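Local coordinates for putative chromatin binding protein (Chaetomium thermophilum, PDB 6QP0), which acts as a PSTK-like, tRNA-dependent ATPase (Kti12) needed for tRNA modification by Elongator, this chain being its N-terminal P-loop NTPase part, at residues Trp138-Tyr143 and Thr222-Pro227; Ile76-Leu81 and Ala111-Ala116; Val155-Gly160 and Phe213-Pro218. All blocks are in the same frame, centred on the assembly; numbering follows the deposited sequence.

Contact 1 (Trp138-Tyr143 and Thr222-Pro227); sequences WRYQLY and TRWDSP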
loop_
_atom_site.group_PDB
_atom_site.type_symbol
_atom_site.label_atom_id
_atom_site.label_comp_id
_atom_site.label_asym_id
_atom_site.label_seq_id
_atom_site.Cartn_x
_atom_site.Cartn_y
_atom_site.Cartn_z
ATOM N N TRP A 138 6.403 -6.313 8.561
ATOM C CA TRP A 138 5.134 -6.531 7.876
ATOM C C TRP A 138 5.357 -6.747 6.385
ATOM O O TRP A 138 4.803 -7.680 5.790
ATOM C CB TRP A 138 4.197 -5.351 8.131
ATOM C CG TRP A 138 2.984 -5.327 7.258
ATOM C CD1 TRP A 138 2.608 -4.326 6.414
ATOM C CD2 TRP A 138 1.989 -6.351 7.134
ATOM N NE1 TRP A 138 1.438 -4.658 5.777
ATOM C CE2 TRP A 138 1.038 -5.897 6.200
ATOM C CE3 TRP A 138 1.809 -7.605 7.726
ATOM C CZ2 TRP A 138 -0.076 -6.651 5.842
ATOM C CZ3 TRP A 138 0.702 -8.353 7.369
ATOM C CH2 TRP A 138 -0.227 -7.875 6.435
ATOM N N ARG A 139 6.182 -5.899 5.763
ATOM C CA ARG A 139 6.513 -6.098 4.357
ATOM C C ARG A 139 7.207 -7.436 4.137
ATOM O O ARG A 139 7.095 -8.024 3.056
ATOM C CB ARG A 139 7.390 -4.952 3.848
ATOM C CG ARG A 139 6.658 -3.619 3.687
ATOM C CD ARG A 139 7.461 -2.630 2.834
ATOM N NE ARG A 139 8.730 -2.254 3.454
ATOM C CZ ARG A 139 8.919 -1.163 4.195
ATOM N NH1 ARG A 139 7.924 -0.315 4.419
ATOM N NH2 ARG A 139 10.115 -0.918 4.712
ATOM N N TYR A 140 7.923 -7.936 5.149
ATOM C CA TYR A 140 8.546 -9.249 5.031
ATOM C C TYR A 140 7.503 -10.357 5.099
ATOM O O TYR A 140 7.617 -11.367 4.393
ATOM C CB TYR A 140 9.597 -9.439 6.124
ATOM C CG TYR A 140 10.203 -10.824 6.136
ATOM C CD1 TYR A 140 11.228 -11.161 5.263
ATOM C CD2 TYR A 140 9.748 -11.798 7.019
ATOM C CE1 TYR A 140 11.784 -12.425 5.267
ATOM C CE2 TYR A 140 10.300 -13.065 7.031
ATOM C CZ TYR A 140 11.317 -13.373 6.152
ATOM O OH TYR A 140 11.871 -14.632 6.155
ATOM N N GLN A 141 6.481 -10.191 5.944
ATOM C CA GLN A 141 5.389 -11.157 5.980
ATOM C C GLN A 141 4.705 -11.244 4.622
ATOM O O GLN A 141 4.450 -12.339 4.106
ATOM C CB GLN A 141 4.374 -10.776 7.059
ATOM C CG GLN A 141 4.928 -10.694 8.474
ATOM C CD GLN A 141 3.857 -10.330 9.493
ATOM O OE1 GLN A 141 2.692 -10.702 9.345
ATOM N NE2 GLN A 141 4.246 -9.591 10.526
ATOM N N LEU A 142 4.401 -10.087 4.024
ATOM C CA LEU A 142 3.756 -10.072 2.716
ATOM C C LEU A 142 4.643 -10.717 1.663
ATOM O O LEU A 142 4.157 -11.443 0.787
ATOM C CB LEU A 142 3.411 -8.638 2.322
ATOM C CG LEU A 142 2.370 -7.946 3.202
ATOM C CD1 LEU A 142 2.319 -6.455 2.923
ATOM C CD2 LEU A 142 1.003 -8.573 2.983
ATOM N N TYR A 143 5.949 -10.456 1.726
ATOM C CA TYR A 143 6.886 -11.118 0.824
ATOM C C TYR A 143 6.779 -12.632 0.954
ATOM O O TYR A 143 6.627 -13.345 -0.043
ATOM C CB TYR A 143 8.308 -10.628 1.119
ATOM C CG TYR A 143 9.417 -11.461 0.516
ATOM C CD1 TYR A 143 9.759 -11.337 -0.823
ATOM C CD2 TYR A 143 10.136 -12.356 1.297
ATOM C CE1 TYR A 143 10.781 -12.094 -1.372
ATOM C CE2 TYR A 143 11.156 -13.116 0.759
ATOM C CZ TYR A 143 11.476 -12.981 -0.574
ATOM O OH TYR A 143 12.493 -13.739 -1.109
ATOM N N THR A 222 17.445 -5.403 0.868
ATOM C CA THR A 222 16.763 -6.586 1.371
ATOM C C THR A 222 15.871 -7.179 0.289
ATOM O O THR A 222 15.266 -6.452 -0.505
ATOM C CB THR A 222 15.925 -6.247 2.605
ATOM O OG1 THR A 222 14.901 -5.311 2.249
ATOM C CG2 THR A 222 16.803 -5.651 3.697
ATOM N N ARG A 223 15.789 -8.512 0.271
ATOM C CA ARG A 223 15.037 -9.207 -0.763
ATOM C C ARG A 223 13.535 -8.992 -0.646
ATOM O O ARG A 223 12.828 -9.118 -1.652
ATOM C CB ARG A 223 15.345 -10.705 -0.712
ATOM C CG ARG A 223 14.979 -11.363 0.607
ATOM C CD ARG A 223 15.465 -12.801 0.673
ATOM N NE ARG A 223 15.046 -13.452 1.912
ATOM C CZ ARG A 223 15.636 -13.270 3.091
ATOM N NH1 ARG A 223 15.182 -13.905 4.161
ATOM N NH2 ARG A 223 16.675 -12.454 3.201
ATOM N N TRP A 224 13.027 -8.677 0.544
ATOM C CA TRP A 224 11.592 -8.509 0.720
ATOM C C TRP A 224 11.109 -7.109 0.372
ATOM O O TRP A 224 9.905 -6.917 0.169
ATOM C CB TRP A 224 11.183 -8.849 2.158
ATOM C CG TRP A 224 11.878 -8.036 3.199
ATOM C CD1 TRP A 224 11.490 -6.822 3.685
ATOM C CD2 TRP A 224 13.080 -8.381 3.894
ATOM N NE1 TRP A 224 12.380 -6.387 4.636
ATOM C CE2 TRP A 224 13.366 -7.327 4.784
ATOM C CE3 TRP A 224 13.945 -9.478 3.850
ATOM C CZ2 TRP A 224 14.478 -7.337 5.622
ATOM C CZ3 TRP A 224 15.050 -9.487 4.682
ATOM C CH2 TRP A 224 15.307 -8.424 5.556
ATOM N N ASP A 225 12.009 -6.132 0.293
ATOM C CA ASP A 225 11.657 -4.798 -0.175
ATOM C C ASP A 225 11.984 -4.590 -1.647
ATOM O O ASP A 225 11.693 -3.518 -2.186
ATOM C CB ASP A 225 12.366 -3.732 0.666
ATOM C CG ASP A 225 11.703 -3.518 2.012
ATOM O OD1 ASP A 225 10.538 -3.937 2.181
ATOM O OD2 ASP A 225 12.345 -2.920 2.902
ATOM N N SER A 226 12.581 -5.583 -2.306
ATOM C CA SER A 226 12.864 -5.508 -3.729
ATOM C C SER A 226 12.005 -6.514 -4.486
ATOM O O SER A 226 11.596 -7.535 -3.923
ATOM C CB SER A 226 14.340 -5.795 -4.027
ATOM O OG SER A 226 14.608 -7.184 -3.942
ATOM N N PRO A 227 11.713 -6.266 -5.772
ATOM C CA PRO A 227 12.083 -5.057 -6.526
ATOM C C PRO A 227 11.305 -3.821 -6.074
ATOM O O PRO A 227 10.082 -3.870 -5.964
ATOM C CB PRO A 227 11.740 -5.423 -7.975
ATOM C CG PRO A 227 10.748 -6.531 -7.873
ATOM C CD PRO A 227 11.097 -7.292 -6.632
HETATM O O HOH W 1 6.958 -6.732 0.387
#
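Tyr140 sets the edge of its ring against one face of the Trp224 indole. The pair is an offset edge-to-face stack, with the planes at 89° and Tyr140 CD1 3.5 Å from Trp224 CE3. Tyr140 CB lies over the same indole's five-membered ring, 4.1 Å from its centroid, as a CH-pi contact. With CG between the backbone N and the carbonyl carbon (chi1 58°), the Trp224 indole stands against Tyr140. Thr222 CB covers the opposite face of the indole.

One turn on, Tyr143 turns a ring face to the loop backbone, and Trp224 CA stands 4.0 Å from the ring centroid. Tyr143 OH lies 3.6 Å from Arg223 CD. An alanine at Tyr143 would probably leave Trp224 CA without its ring partner and open a gap beside the Arg223 chain.

Helix 136-148 belongs to the beta-alpha-beta crossover from strand 125-130 to strand 153-158 of this P-loop NTPase fold. The loop 222-227 leads into edge strand 228-231.

Arg139 adds a salt bridge. Its NE donates to Asp225 OD1 at 2.8 Å, coming from above the carboxylate plane. Arg139 NH1 is hydrogen-bonded to Asn133 O, and Asp225 OD2 accepts from Asn219 N. A water donates to both Arg139 O and Trp224 O, each at 3.0 Å.

Contact 2 (Ile76-Leu81 and Ala111-Ala116); sequences ISDATL and AALYAA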
loop_
_atom_site.group_PDB
_atom_site.type_symbol
_atom_site.label_atom_id
_atom_site.label_comp_id
_atom_site.label_asym_id
_atom_site.label_seq_id
_atom_site.Cartn_x
_atom_site.Cartn_y
_atom_site.Cartn_z
ATOM N N ILE A 76 -7.097 -4.012 -2.681
ATOM C CA ILE A 76 -7.378 -4.081 -1.253
ATOM C C ILE A 76 -6.812 -2.837 -0.585
ATOM O O ILE A 76 -5.747 -2.345 -0.969
ATOM C CB ILE A 76 -6.781 -5.353 -0.614
ATOM C CG1 ILE A 76 -7.255 -6.603 -1.357
ATOM C CG2 ILE A 76 -7.160 -5.433 0.861
ATOM C CD1 ILE A 76 -6.524 -7.869 -0.956
ATOM N N SER A 77 -7.521 -2.335 0.425
ATOM C CA SER A 77 -7.080 -1.168 1.168
ATOM C C SER A 77 -7.690 -1.217 2.560
ATOM O O SER A 77 -8.580 -2.024 2.842
ATOM C CB SER A 77 -7.467 0.132 0.452
ATOM O OG SER A 77 -8.867 0.346 0.513
ATOM N N ASP A 78 -7.195 -0.343 3.441
ATOM C CA ASP A 78 -7.809 -0.194 4.755
ATOM C C ASP A 78 -9.291 0.138 4.623
ATOM O O ASP A 78 -10.121 -0.362 5.392
ATOM C CB ASP A 78 -7.087 0.890 5.558
ATOM C CG ASP A 78 -5.670 0.495 5.942
ATOM O OD1 ASP A 78 -5.130 -0.466 5.357
ATOM O OD2 ASP A 78 -5.096 1.146 6.840
ATOM N N ALA A 79 -9.643 0.968 3.637
ATOM C CA ALA A 79 -11.031 1.381 3.465
ATOM C C ALA A 79 -11.903 0.225 2.991
ATOM O O ALA A 79 -13.038 0.067 3.457
ATOM C CB ALA A 79 -11.108 2.548 2.480
ATOM N N THR A 80 -11.398 -0.591 2.060
ATOM C CA THR A 80 -12.177 -1.727 1.579
ATOM C C THR A 80 -12.438 -2.731 2.695
ATOM O O THR A 80 -13.474 -3.403 2.695
ATOM C CB THR A 80 -11.460 -2.418 0.417
ATOM O OG1 THR A 80 -10.197 -2.926 0.863
ATOM C CG2 THR A 80 -11.254 -1.450 -0.739
ATOM N N LEU A 81 -11.510 -2.850 3.639
ATOM C CA LEU A 81 -11.666 -3.720 4.793
ATOM C C LEU A 81 -12.245 -2.989 5.996
ATOM O O LEU A 81 -12.275 -3.552 7.095
ATOM C CB LEU A 81 -10.319 -4.338 5.166
ATOM C CG LEU A 81 -9.621 -5.111 4.047
ATOM C CD1 LEU A 81 -8.248 -5.576 4.499
ATOM C CD2 LEU A 81 -10.469 -6.293 3.594
ATOM N N ALA A 111 -3.525 -8.420 10.404
ATOM C CA ALA A 111 -4.206 -9.701 10.254
ATOM C C ALA A 111 -5.289 -9.612 9.185
ATOM O O ALA A 111 -5.370 -10.463 8.292
ATOM C CB ALA A 111 -4.797 -10.139 11.594
ATOM N N ALA A 112 -6.123 -8.571 9.254
ATOM C CA ALA A 112 -7.179 -8.394 8.264
ATOM C C ALA A 112 -6.597 -8.271 6.863
ATOM O O ALA A 112 -7.065 -8.923 5.922
ATOM C CB ALA A 112 -8.017 -7.162 8.607
ATOM N N LEU A 113 -5.570 -7.432 6.705
ATOM C CA LEU A 113 -4.930 -7.276 5.404
ATOM C C LEU A 113 -4.353 -8.601 4.923
ATOM O O LEU A 113 -4.548 -8.995 3.768
ATOM C CB LEU A 113 -3.835 -6.211 5.487
ATOM C CG LEU A 113 -4.285 -4.771 5.740
ATOM C CD1 LEU A 113 -3.115 -3.919 6.206
ATOM C CD2 LEU A 113 -4.913 -4.173 4.492
ATOM N N TYR A 114 -3.644 -9.308 5.805
ATOM C CA TYR A 114 -3.018 -10.566 5.417
ATOM C C TYR A 114 -4.054 -11.552 4.889
ATOM O O TYR A 114 -3.849 -12.189 3.848
ATOM C CB TYR A 114 -2.258 -11.156 6.607
ATOM C CG TYR A 114 -1.543 -12.451 6.297
ATOM C CD1 TYR A 114 -2.179 -13.675 6.465
ATOM C CD2 TYR A 114 -0.234 -12.453 5.835
ATOM C CE1 TYR A 114 -1.533 -14.862 6.182
ATOM C CE2 TYR A 114 0.422 -13.635 5.548
ATOM C CZ TYR A 114 -0.233 -14.837 5.723
ATOM O OH TYR A 114 0.413 -16.020 5.441
ATOM N N ALA A 115 -5.185 -11.680 5.589
ATOM C CA ALA A 115 -6.218 -12.620 5.168
ATOM C C ALA A 115 -6.809 -12.222 3.821
ATOM O O ALA A 115 -6.990 -13.065 2.934
ATOM C CB ALA A 115 -7.314 -12.699 6.231
ATOM N N ALA A 116 -7.122 -10.935 3.651
ATOM C CA ALA A 116 -7.698 -10.470 2.394
ATOM C C ALA A 116 -6.807 -10.825 1.211
ATOM O O ALA A 116 -7.303 -11.222 0.150
ATOM C CB ALA A 116 -7.931 -8.961 2.452
#
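Leu81 and Leu113 both hold CG anti to their own carbonyl carbon (chi1 -56° and -67°), and from there their methyl branches meet between the turn and the helix. Leu81 CD1 comes to 3.6 Å from Leu113 CD2. The two side chains lie at an oblique angle to one another. The second branch of Leu81 goes to another helix residue, with CD2 3.9 Å from Ala116 CB. Leu81 thus forks over the helix, CD1 toward Leu113 and Ala112, CD2 toward Ala116.

Ile76 comes to Ala116 from the strand end. Its CD1 is anti to CA (chi2 170°) and lies 3.8 Å from Ala116 CB and 3.6 Å from Ala116 O. Ala116 CB is therefore touched by both Ile76 and Leu81. The small alanine side chains let the helix backbone come close to these larger groups, and Leu81 CD1 also lies 3.8 Å from Ala112 O.

Asp78 brings its carboxylate to the edge of this apolar patch, with OD1 3.8 Å from Leu113 CD2. Its oxygens have polar partners elsewhere: OD2 is hydrogen-bonded to Tyr88 OH and OD1 to Ser131 OG.

The turn after the strand is tied within itself. Ser77 OG accepts from Thr80 N at 3.1 Å, an ST motif. Ser77 O accepts both Thr80 OG1 and Leu81 N from the same face of its plane. These bonds fix the turn that carries Leu81 to the helix.

Strand 72-77 is an outermost strand of the parallel P-loop NTPase sheet, hydrogen-bonded to strand 125-130. At its end Ser77 touches Asp130, a residue of the magnesium site. Helix 106-120 packs against both strands, and Leu113 also touches Leu129 and, on helix 136-148, Trp138.

Contact 3 (Val155-Gly160 and Phe213-Pro218); sequences VLQVGG and FRYEEP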
loop_
_atom_site.group_PDB
_atom_site.type_symbol
_atom_site.label_atom_id
_atom_site.label_comp_id
_atom_site.label_asym_id
_atom_site.label_seq_id
_atom_site.Cartn_x
_atom_site.Cartn_y
_atom_site.Cartn_z
ATOM N N VAL A 155 7.492 -3.957 -4.286
ATOM C CA VAL A 155 7.115 -2.831 -3.443
ATOM C C VAL A 155 7.064 -1.577 -4.305
ATOM O O VAL A 155 7.950 -1.347 -5.138
ATOM C CB VAL A 155 8.095 -2.649 -2.266
ATOM C CG1 VAL A 155 7.682 -1.463 -1.410
ATOM C CG2 VAL A 155 8.166 -3.922 -1.430
ATOM N N LEU A 156 6.026 -0.769 -4.102
ATOM C CA LEU A 156 5.828 0.473 -4.848
ATOM C C LEU A 156 5.641 1.607 -3.844
ATOM O O LEU A 156 4.568 1.748 -3.248
ATOM C CB LEU A 156 4.630 0.364 -5.786
ATOM C CG LEU A 156 4.140 1.679 -6.394
ATOM C CD1 LEU A 156 5.266 2.383 -7.141
ATOM C CD2 LEU A 156 2.955 1.431 -7.314
ATOM N N GLN A 157 6.680 2.417 -3.666
ATOM C CA GLN A 157 6.625 3.539 -2.740
ATOM C C GLN A 157 6.086 4.781 -3.437
ATOM O O GLN A 157 6.354 5.014 -4.621
ATOM C CB GLN A 157 8.005 3.829 -2.152
ATOM C CG GLN A 157 7.988 4.840 -1.017
ATOM C CD GLN A 157 9.335 4.970 -0.339
ATOM O OE1 GLN A 157 10.347 4.493 -0.850
ATOM N NE2 GLN A 157 9.355 5.615 0.821
ATOM N N VAL A 158 5.331 5.577 -2.692
ATOM C CA VAL A 158 4.685 6.770 -3.219
ATOM C C VAL A 158 4.887 7.896 -2.221
ATOM O O VAL A 158 4.999 7.670 -1.011
ATOM C CB VAL A 158 3.180 6.535 -3.485
ATOM C CG1 VAL A 158 2.492 7.832 -3.885
ATOM C CG2 VAL A 158 2.990 5.475 -4.562
ATOM N N GLY A 159 4.940 9.120 -2.733
ATOM C CA GLY A 159 5.069 10.270 -1.868
ATOM C C GLY A 159 5.552 11.512 -2.579
ATOM O O GLY A 159 6.523 11.466 -3.339
ATOM N N GLY A 160 4.863 12.627 -2.347
ATOM C CA GLY A 160 5.328 13.924 -2.787
ATOM C C GLY A 160 6.146 14.669 -1.762
ATOM O O GLY A 160 6.673 15.744 -2.060
ATOM N N PHE A 213 6.940 9.556 11.709
ATOM C CA PHE A 213 8.166 9.332 12.465
ATOM C C PHE A 213 8.592 7.867 12.431
ATOM O O PHE A 213 9.784 7.567 12.298
ATOM C CB PHE A 213 7.984 9.797 13.914
ATOM C CG PHE A 213 9.000 9.221 14.866
ATOM C CD1 PHE A 213 10.241 9.814 15.021
ATOM C CD2 PHE A 213 8.714 8.080 15.600
ATOM C CE1 PHE A 213 11.177 9.282 15.891
ATOM C CE2 PHE A 213 9.646 7.543 16.467
ATOM C CZ PHE A 213 10.878 8.146 16.614
ATOM N N ARG A 214 7.636 6.940 12.551
ATOM C CA ARG A 214 7.939 5.518 12.623
ATOM C C ARG A 214 7.814 4.811 11.272
ATOM O O ARG A 214 7.779 3.577 11.228
ATOM C CB ARG A 214 7.049 4.832 13.666
ATOM C CG ARG A 214 5.596 4.576 13.266
ATOM C CD ARG A 214 4.892 3.797 14.378
ATOM N NE ARG A 214 3.501 3.477 14.071
ATOM C CZ ARG A 214 2.482 4.313 14.246
ATOM N NH1 ARG A 214 2.699 5.536 14.720
ATOM N NH2 ARG A 214 1.252 3.927 13.943
ATOM N N TYR A 215 7.761 5.562 10.172
ATOM C CA TYR A 215 7.775 4.943 8.851
ATOM C C TYR A 215 9.167 4.398 8.559
ATOM O O TYR A 215 10.179 5.047 8.839
ATOM C CB TYR A 215 7.359 5.946 7.772
ATOM C CG TYR A 215 7.328 5.353 6.376
ATOM C CD1 TYR A 215 6.167 4.796 5.861
ATOM C CD2 TYR A 215 8.465 5.348 5.578
ATOM C CE1 TYR A 215 6.137 4.245 4.595
ATOM C CE2 TYR A 215 8.446 4.805 4.308
ATOM C CZ TYR A 215 7.279 4.255 3.821
ATOM O OH TYR A 215 7.255 3.711 2.557
ATOM N N GLU A 216 9.215 3.192 8.007
ATOM C CA GLU A 216 10.465 2.506 7.709
ATOM C C GLU A 216 10.653 2.492 6.198
ATOM O O GLU A 216 9.904 1.820 5.481
ATOM C CB GLU A 216 10.454 1.090 8.277
ATOM C CG GLU A 216 10.158 1.034 9.764
ATOM C CD GLU A 216 10.230 -0.375 10.314
ATOM O OE1 GLU A 216 10.368 -1.319 9.510
ATOM O OE2 GLU A 216 10.155 -0.537 11.548
ATOM N N GLU A 217 11.648 3.229 5.722
ATOM C CA GLU A 217 11.870 3.338 4.289
ATOM C C GLU A 217 12.134 1.961 3.695
ATOM O O GLU A 217 12.872 1.158 4.285
ATOM C CB GLU A 217 13.052 4.266 4.004
ATOM C CG GLU A 217 12.868 5.696 4.496
ATOM C CD GLU A 217 11.774 6.433 3.749
ATOM O OE1 GLU A 217 11.221 5.860 2.787
ATOM O OE2 GLU A 217 11.465 7.586 4.123
ATOM N N PRO A 218 11.548 1.636 2.543
ATOM C CA PRO A 218 11.900 0.380 1.875
ATOM C C PRO A 218 13.384 0.339 1.536
ATOM O O PRO A 218 13.965 1.321 1.068
ATOM C CB PRO A 218 11.026 0.382 0.617
ATOM C CG PRO A 218 9.870 1.253 0.966
ATOM C CD PRO A 218 10.424 2.320 1.871
#
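Gln157 stretches from its strand to the loop 213-218. Its CG is anti to the backbone N (chi1 -171°), and the chain stays extended beyond CG. The amide therefore arrives at full length among Tyr215, Glu217 and Pro218.

Its two ends do different work. NE2 donates to Glu217 OE1 at 2.7 Å, with an N-H...O angle of 154°. The oxygen is met nearly along its C-O axis and lies close to the amide plane. OE1 of Gln157 turns to the proline, 3.5 Å from Pro218 CD, so the amide bridges two consecutive loop residues.

The Glu217 chain bends at chi2 (-67°), which sets CD off the extended path. The Gln157 and Glu217 side chains cross at about a right angle. The carboxylate is charged in all likelihood, which would strengthen its pull on the amide N-H.

Tyr215 runs obliquely past the amide. Its OH is 3.3 Å from Gln157 NE2, but the angle is too poor for a hydrogen bond. That hydroxyl is instead bonded to Thr8 OG1 on strand 4-9. Two residues earlier on the strand than Gln157, Val155 CG1 lies 4.2 Å from Pro218 CG. Val155 and Gln157 face the loop from the same side of the strand.

Strand 153-158 lies between strands 4-9 and 228-231. Strand 4-9 runs into the Walker A P-loop that binds ADP, where Tyr215 touches Leu10. Segment 213-218 thus packs on strands 153-158 and 4-9 next to the P-loop, in a P-loop NTPase fold.

Overall arrangement
Contacts 2 and 3 each include a strand of the same parallel sheet and lie on opposite sides of the chain's centre, their own centres about 19 Å apart and not touching. Contact 1 joins them. Towards contact 2, Trp138 CH2 packs 3.8 Å from Tyr114 N. Towards contact 3, Arg139 NH2 probably donates a hydrogen bond to Glu216 O at 2.9 Å. Pro227 O likewise probably accepts from Val155 N at 3.1 Å. Contact 2 is nearest the reaction centre: the Ser77 side chain is about 5 Å from the magnesium ion and that of Asp78 about 6 Å from the aluminum fluoride. The Tyr215 side chain is about 10 Å from ADP, and that of Arg139 about 14 Å.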